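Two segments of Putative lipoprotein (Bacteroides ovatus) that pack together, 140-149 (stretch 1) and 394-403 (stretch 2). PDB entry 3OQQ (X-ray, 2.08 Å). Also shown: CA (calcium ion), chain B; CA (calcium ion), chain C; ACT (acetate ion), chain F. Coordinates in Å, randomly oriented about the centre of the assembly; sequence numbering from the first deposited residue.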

ATOM      1  N   ASP A 140     -14.613  22.931  -6.172  1.00 37.66           N
ATOM      2  CA  ASP A 140     -15.002  23.296  -4.796  1.00 38.92           C
ATOM      3  C   ASP A 140     -15.568  22.052  -4.118  1.00 39.92           C
ATOM      4  O   ASP A 140     -15.110  21.687  -3.032  1.00 39.86           O
ATOM      5  N   SER A 141     -16.464  21.323  -4.822  1.00 34.09           N
ATOM      6  CA  SER A 141     -16.950  20.025  -4.327  1.00 32.49           C
ATOM      7  C   SER A 141     -15.928  19.027  -4.836  1.00 34.02           C
ATOM      8  O   SER A 141     -16.088  18.441  -5.913  1.00 33.19           O
ATOM      9  N   TRP A 142     -14.794  18.947  -4.117  1.00 28.64           N
ATOM     10  CA  TRP A 142     -13.646  18.140  -4.516  1.00 26.69           C
ATOM     11  C   TRP A 142     -13.998  16.669  -4.753  1.00 29.62           C
ATOM     12  O   TRP A 142     -13.363  16.033  -5.574  1.00 28.75           O
ATOM     13  N   TYR A 143     -15.049  16.156  -4.115  1.00 27.10           N
ATOM     14  CA  TYR A 143     -15.445  14.756  -4.294  1.00 25.72           C
ATOM     15  C   TYR A 143     -16.343  14.579  -5.547  1.00 27.02           C
ATOM     16  O   TYR A 143     -16.878  13.508  -5.766  1.00 26.55           O
ATOM     17  N   ASP A 144     -16.451  15.622  -6.383  1.00 23.76           N
ATOM     18  CA  ASP A 144     -17.106  15.615  -7.687  1.00 22.90           C
ATOM     19  C   ASP A 144     -16.047  15.228  -8.760  1.00 26.49           C
ATOM     20  O   ASP A 144     -16.381  14.984  -9.920  1.00 26.07           O
ATOM     21  N   GLU A 145     -14.760  15.166  -8.347  1.00 21.78           N
ATOM     22  CA  GLU A 145     -13.653  14.665  -9.179  1.00 21.01           C
ATOM     23  C   GLU A 145     -13.838  13.163  -9.295  1.00 23.32           C
ATOM     24  O   GLU A 145     -14.540  12.596  -8.451  1.00 22.72           O
ATOM     25  N   ASP A 146     -13.240  12.506 -10.315  1.00 20.16           N
ATOM     26  CA  ASP A 146     -13.450  11.071 -10.501  1.00 19.36           C
ATOM     27  C   ASP A 146     -12.485  10.167  -9.676  1.00 22.53           C
ATOM     28  O   ASP A 146     -12.782   8.977  -9.497  1.00 22.69           O
ATOM     29  N   PHE A 147     -11.363  10.719  -9.179  1.00 18.50           N
ATOM     30  CA  PHE A 147     -10.356  10.006  -8.366  1.00 18.18           C
ATOM     31  C   PHE A 147      -9.854   8.713  -9.031  1.00 21.35           C
ATOM     32  O   PHE A 147      -9.599   7.728  -8.338  1.00 21.16           O
ATOM     33  N   ASN A 148      -9.666   8.728 -10.352  1.00 17.94           N
ATOM     34  CA  ASN A 148      -9.145   7.524 -11.019  1.00 17.59           C
ATOM     35  C   ASN A 148      -7.933   7.876 -11.885  1.00 20.84           C
ATOM     36  O   ASN A 148      -7.514   7.064 -12.703  1.00 18.83           O
ATOM     37  N   ASP A 149      -7.402   9.108 -11.735  1.00 18.59           N
ATOM     38  CA  ASP A 149      -6.280   9.620 -12.551  1.00 17.94           C
ATOM     39  C   ASP A 149      -5.071   8.717 -12.475  1.00 18.71           C
ATOM     40  O   ASP A 149      -4.404   8.512 -13.496  1.00 17.49           O
ATOM     41  N   HIS A 394     -12.546   1.519  -8.753  1.00 14.31           N
ATOM     42  CA  HIS A 394     -12.438   2.924  -9.145  1.00 13.63           C
ATOM     43  C   HIS A 394     -13.615   3.303 -10.065  1.00 19.93           C
ATOM     44  O   HIS A 394     -14.283   2.439 -10.649  1.00 18.08           O
ATOM     45  N   ALA A 395     -13.849   4.607 -10.195  1.00 17.89           N
ATOM     46  CA  ALA A 395     -14.915   5.172 -11.016  1.00 18.48           C
ATOM     47  C   ALA A 395     -14.575   5.200 -12.486  1.00 22.39           C
ATOM     48  O   ALA A 395     -13.403   5.354 -12.863  1.00 22.19           O
ATOM     49  N   TYR A 396     -15.630   5.170 -13.326  1.00 20.24           N
ATOM     50  CA  TYR A 396     -15.514   5.376 -14.777  1.00 19.90           C
ATOM     51  C   TYR A 396     -15.079   6.824 -14.992  1.00 23.89           C
ATOM     52  O   TYR A 396     -15.333   7.664 -14.124  1.00 22.32           O
ATOM     53  N   GLU A 397     -14.396   7.109 -16.108  1.00 21.76           N
ATOM     54  CA  GLU A 397     -13.899   8.451 -16.409  1.00 20.35           C
ATOM     55  C   GLU A 397     -15.003   9.501 -16.336  1.00 23.77           C
ATOM     56  O   GLU A 397     -16.100   9.295 -16.877  1.00 22.56           O
ATOM     57  N   ARG A 398     -14.697  10.632 -15.643  1.00 21.42           N
ATOM     58  CA  ARG A 398     -15.555  11.810 -15.431  1.00 21.49           C
ATOM     59  C   ARG A 398     -16.808  11.507 -14.589  1.00 26.95           C
ATOM     60  O   ARG A 398     -17.677  12.369 -14.468  1.00 29.31           O
ATOM     61  N   VAL A 399     -16.886  10.330 -13.956  1.00 22.25           N
ATOM     62  CA  VAL A 399     -17.990  10.038 -13.041  1.00 22.74           C
ATOM     63  C   VAL A 399     -17.582  10.603 -11.663  1.00 27.64           C
ATOM     64  O   VAL A 399     -16.535  10.192 -11.138  1.00 26.67           O
ATOM     65  N   PRO A 400     -18.371  11.531 -11.060  1.00 26.10           N
ATOM     66  CA  PRO A 400     -18.002  12.053  -9.725  1.00 25.60           C
ATOM     67  C   PRO A 400     -17.836  10.927  -8.703  1.00 26.59           C
ATOM     68  O   PRO A 400     -18.694  10.050  -8.634  1.00 26.96           O
ATOM     69  N   PHE A 401     -16.739  10.944  -7.915  1.00 21.35           N
ATOM     70  CA  PHE A 401     -16.463   9.910  -6.900  1.00 19.17           C
ATOM     71  C   PHE A 401     -17.655   9.703  -5.950  1.00 24.32           C
ATOM     72  O   PHE A 401     -18.058   8.565  -5.743  1.00 23.43           O
ATOM     73  N   ARG A 402     -18.280  10.802  -5.458  1.00 22.82           N
ATOM     74  CA  ARG A 402     -19.449  10.794  -4.562  1.00 22.17           C
ATOM     75  C   ARG A 402     -20.696  10.088  -5.229  1.00 28.87           C
ATOM     76  O   ARG A 402     -21.597   9.653  -4.511  1.00 29.40           O
ATOM     77  N   GLU A 403     -20.738   9.989  -6.580  1.00 24.86           N
ATOM     78  CA  GLU A 403     -21.820   9.277  -7.298  1.00 24.61           C
ATOM     79  C   GLU A 403     -21.501   7.786  -7.389  1.00 26.03           C
ATOM     80  O   GLU A 403     -22.405   6.970  -7.268  1.00 25.05           O
TER

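At the start of stretch 2, His394 (chi1 p) points toward Asn148, its CD2 lying 4.1 Å from Asn148 CB. Ala395 also points toward stretch 1; its small methyl fits 3.6 Å (CB) from Asp146 O, and a water accepts from Ala395 N at 2.7 Å while donating to Asp146 O at 2.8 Å. Tyr396 (m) points away, and its OH donates to an acetate O at 2.7 Å.

Glu397 (t) starts away from stretch 1, yet its carboxylate swings back to a calcium ion, binding it through OE1 at 2.4 Å and OE2 at 2.5 Å. Asp146 (p) grips the same ion through OD2 at 2.4 Å, and the metal's charge lets these acidic groups crowd together. In the same turn, Arg398 has its CA-to-CB bond directed away from stretch 1, but donates its backbone N to Asp146 OD2 at 2.8 Å.

Pro400, at the N-cap position, needs no backbone donor and sets its CA 3.4 Å from Asp144 O. Phe401 (t) points inward, placing CD1 3.8 Å from Phe147 CB, while its N donates to Glu145 O at 2.8 Å. Arg402 (p) reaches along stretch 1: one guanidinium face covers Tyr143 CE1, 3.6 Å from Arg402 CZ, and NH1 forms a weakly hydrogen-bonded salt bridge with Asp144 OD1 at 3.3 Å.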

ATOM      1  CB  ASP A 140     -16.006  24.468  -4.757  1.00 43.25           C
ATOM      2  CG  ASP A 140     -15.384  25.840  -4.934  1.00 64.61           C
ATOM      3  OD1 ASP A 140     -14.274  26.073  -4.379  1.00 65.03           O
ATOM      4  OD2 ASP A 140     -16.023  26.702  -5.591  1.00 76.27           O
ATOM      5  CB  SER A 141     -18.372  19.735  -4.801  1.00 35.05           C
ATOM      6  OG  SER A 141     -19.250  20.769  -4.389  1.00 44.37           O
ATOM      7  CB  TRP A 142     -12.495  18.287  -3.510  1.00 24.42           C
ATOM      8  CG  TRP A 142     -12.804  17.813  -2.120  1.00 24.26           C
ATOM      9  CD1 TRP A 142     -13.194  18.581  -1.062  1.00 27.41           C
ATOM     10  CD2 TRP A 142     -12.623  16.479  -1.610  1.00 22.37           C
ATOM     11  NE1 TRP A 142     -13.263  17.812   0.076  1.00 26.55           N
ATOM     12  CE2 TRP A 142     -12.930  16.514  -0.234  1.00 25.66           C
ATOM     13  CE3 TRP A 142     -12.225  15.253  -2.188  1.00 22.69           C
ATOM     14  CZ2 TRP A 142     -12.867  15.374   0.578  1.00 23.46           C
ATOM     15  CZ3 TRP A 142     -12.183  14.115  -1.391  1.00 23.25           C
ATOM     16  CH2 TRP A 142     -12.523  14.178  -0.029  1.00 24.24           C
ATOM     17  CB  TYR A 143     -16.100  14.205  -3.023  1.00 27.65           C
ATOM     18  CG  TYR A 143     -16.856  15.244  -2.230  1.00 30.10           C
ATOM     19  CD1 TYR A 143     -18.020  15.824  -2.730  1.00 31.93           C
ATOM     20  CD2 TYR A 143     -16.420  15.638  -0.971  1.00 32.12           C
ATOM     21  CE1 TYR A 143     -18.732  16.769  -1.993  1.00 32.68           C
ATOM     22  CE2 TYR A 143     -17.130  16.575  -0.221  1.00 34.86           C
ATOM     23  CZ  TYR A 143     -18.286  17.139  -0.737  1.00 41.64           C
ATOM     24  OH  TYR A 143     -18.961  18.095  -0.017  1.00 50.77           O
ATOM     25  CB  ASP A 144     -17.767  16.971  -7.996  1.00 25.11           C
ATOM     26  CG  ASP A 144     -19.239  17.034  -7.610  1.00 36.69           C
ATOM     27  OD1 ASP A 144     -19.871  15.963  -7.477  1.00 37.44           O
ATOM     28  OD2 ASP A 144     -19.771  18.143  -7.508  1.00 42.08           O
ATOM     29  CB  GLU A 145     -12.265  15.006  -8.557  1.00 21.81           C
ATOM     30  CG  GLU A 145     -11.962  16.492  -8.376  1.00 27.23           C
ATOM     31  CD  GLU A 145     -11.804  17.375  -9.601  1.00 41.06           C
ATOM     32  OE1 GLU A 145     -12.119  16.928 -10.726  1.00 28.71           O
ATOM     33  OE2 GLU A 145     -11.400  18.545  -9.421  1.00 30.88           O
ATOM     34  CB  ASP A 146     -13.449  10.673 -12.004  1.00 20.71           C
ATOM     35  CG  ASP A 146     -12.246  11.023 -12.879  1.00 22.34           C
ATOM     36  OD1 ASP A 146     -11.227  11.515 -12.341  1.00 19.36           O
ATOM     37  OD2 ASP A 146     -12.324  10.799 -14.097  1.00 24.21           O
ATOM     38  CB  PHE A 147     -10.858   9.712  -6.934  1.00 18.37           C
ATOM     39  CG  PHE A 147     -10.656  10.902  -6.022  1.00 18.79           C
ATOM     40  CD1 PHE A 147     -11.602  11.932  -5.971  1.00 19.81           C
ATOM     41  CD2 PHE A 147      -9.496  11.022  -5.255  1.00 18.30           C
ATOM     42  CE1 PHE A 147     -11.395  13.056  -5.158  1.00 21.25           C
ATOM     43  CE2 PHE A 147      -9.290  12.143  -4.439  1.00 20.99           C
ATOM     44  CZ  PHE A 147     -10.234  13.156  -4.404  1.00 19.90           C
ATOM     45  CB  ASN A 148     -10.237   6.844 -11.850  1.00 14.92           C
ATOM     46  CG  ASN A 148     -10.646   7.709 -13.012  1.00 28.59           C
ATOM     47  OD1 ASN A 148     -10.029   8.743 -13.256  1.00 16.60           O
ATOM     48  ND2 ASN A 148     -11.646   7.302 -13.766  1.00 13.75           N
ATOM     49  CB  ASP A 149      -5.961  11.061 -12.184  1.00 19.86           C
ATOM     50  CG  ASP A 149      -7.208  11.930 -12.369  1.00 25.92           C
ATOM     51  OD1 ASP A 149      -8.211  11.430 -12.970  1.00 23.90           O
ATOM     52  OD2 ASP A 149      -7.203  13.077 -11.894  1.00 24.56           O
ATOM     53  CB  HIS A 394     -11.074   3.234  -9.803  1.00 14.12           C
ATOM     54  CG  HIS A 394     -10.835   2.472 -11.070  1.00 17.07           C
ATOM     55  ND1 HIS A 394     -10.467   1.144 -11.046  1.00 18.06           N
ATOM     56  CD2 HIS A 394     -10.972   2.868 -12.362  1.00 17.44           C
ATOM     57  CE1 HIS A 394     -10.358   0.771 -12.317  1.00 16.50           C
ATOM     58  NE2 HIS A 394     -10.620   1.783 -13.144  1.00 16.93           N
ATOM     59  CB  ALA A 395     -15.196   6.601 -10.568  1.00 19.10           C
ATOM     60  CB  TYR A 396     -16.861   5.117 -15.488  1.00 20.61           C
ATOM     61  CG  TYR A 396     -17.147   3.660 -15.753  1.00 19.24           C
ATOM     62  CD1 TYR A 396     -16.446   2.959 -16.730  1.00 19.91           C
ATOM     63  CD2 TYR A 396     -18.172   3.000 -15.086  1.00 19.80           C
ATOM     64  CE1 TYR A 396     -16.698   1.613 -16.971  1.00 17.25           C
ATOM     65  CE2 TYR A 396     -18.449   1.660 -15.336  1.00 19.29           C
ATOM     66  CZ  TYR A 396     -17.697   0.966 -16.272  1.00 19.71           C
ATOM     67  OH  TYR A 396     -17.953  -0.356 -16.529  1.00 17.15           O
ATOM     68  CB  GLU A 397     -13.219   8.487 -17.785  1.00 21.32           C
ATOM     69  CG  GLU A 397     -12.314   9.705 -17.993  1.00 25.18           C
ATOM     70  CD  GLU A 397     -11.274  10.037 -16.938  1.00 28.26           C
ATOM     71  OE1 GLU A 397     -10.893   9.142 -16.147  1.00 25.36           O
ATOM     72  OE2 GLU A 397     -10.814  11.201 -16.917  1.00 22.47           O
ATOM     73  CB  ARG A 398     -15.945  12.476 -16.764  1.00 21.99           C
ATOM     74  CG  ARG A 398     -14.796  13.307 -17.383  1.00 30.64           C
ATOM     75  CD  ARG A 398     -15.168  13.851 -18.762  1.00 31.40           C
ATOM     76  NE  ARG A 398     -15.528  12.772 -19.690  1.00 45.08           N
ATOM     77  CZ  ARG A 398     -14.660  12.098 -20.446  1.00 59.10           C
ATOM     78  NH1 ARG A 398     -13.366  12.409 -20.431  1.00 37.76           N
ATOM     79  NH2 ARG A 398     -15.082  11.118 -21.235  1.00 44.59           N
ATOM     80  CB  VAL A 399     -18.366   8.525 -12.972  1.00 26.62           C
ATOM     81  CG1 VAL A 399     -19.298   8.241 -11.798  1.00 25.90           C
ATOM     82  CG2 VAL A 399     -18.986   8.041 -14.279  1.00 26.74           C
ATOM     83  CB  PRO A 400     -19.186  12.965  -9.361  1.00 28.50           C
ATOM     84  CG  PRO A 400     -19.787  13.362 -10.666  1.00 33.40           C
ATOM     85  CD  PRO A 400     -19.643  12.122 -11.533  1.00 28.43           C
ATOM     86  CB  PHE A 401     -15.183  10.216  -6.103  1.00 19.55           C
ATOM     87  CG  PHE A 401     -14.647   8.978  -5.409  1.00 18.30           C
ATOM     88  CD1 PHE A 401     -14.103   7.926  -6.145  1.00 18.84           C
ATOM     89  CD2 PHE A 401     -14.746   8.837  -4.035  1.00 18.54           C
ATOM     90  CE1 PHE A 401     -13.642   6.765  -5.506  1.00 19.30           C
ATOM     91  CE2 PHE A 401     -14.273   7.677  -3.391  1.00 20.19           C
ATOM     92  CZ  PHE A 401     -13.717   6.657  -4.126  1.00 17.60           C
ATOM     93  CB  ARG A 402     -19.793  12.237  -4.145  1.00 20.70           C
ATOM     94  CG  ARG A 402     -20.559  12.995  -5.224  1.00 32.90           C
ATOM     95  CD  ARG A 402     -20.516  14.481  -5.097  1.00 41.99           C
ATOM     96  NE  ARG A 402     -21.321  14.966  -3.993  1.00 39.97           N
ATOM     97  CZ  ARG A 402     -21.713  16.228  -3.855  1.00 55.49           C
ATOM     98  NH1 ARG A 402     -21.414  17.131  -4.784  1.00 42.63           N
ATOM     99  NH2 ARG A 402     -22.416  16.595  -2.796  1.00 31.89           N
ATOM    100  CB  GLU A 403     -22.076   9.874  -8.692  1.00 26.13           C
ATOM    101  CG  GLU A 403     -22.732  11.241  -8.617  1.00 31.53           C
ATOM    102  CD  GLU A 403     -23.191  11.852  -9.923  1.00 48.48           C
ATOM    103  OE1 GLU A 403     -23.425  11.097 -10.894  1.00 39.36           O
ATOM    104  OE2 GLU A 403     -23.328  13.095  -9.970  1.00 56.70           O
TER
HETATM  105 CA    CA B 457      -9.952  10.726 -14.594  1.00 21.67          CA
HETATM  106 CA    CA C 458      -9.669  13.498 -12.209  1.00 20.66          CA
HETATM  107  C   ACT F 461     -21.064  -1.390 -15.447  0.50 22.63           C
HETATM  108  O   ACT F 461     -19.927  -1.257 -14.896  0.50 21.12           O
HETATM  109  OXT ACT F 461     -21.904  -2.281 -15.102  0.50 21.61           O
HETATM  110  CH3 ACT F 461     -21.439  -0.444 -16.564  0.50 21.67           C
HETATM  111  O   HOH W   1     -22.331  14.780  -8.121  1.00 38.17           O
HETATM  112  O   HOH W   2     -11.804  14.624 -12.072  1.00 17.06           O
HETATM  113  O   HOH W   3     -12.273   6.330  -8.767  1.00 16.49           O
HETATM  114  O   HOH W   4      -9.834  13.397 -14.561  1.00 18.14           O
HETATM  115  O   HOH W   5      -8.609  15.423 -13.131  1.00 21.04           O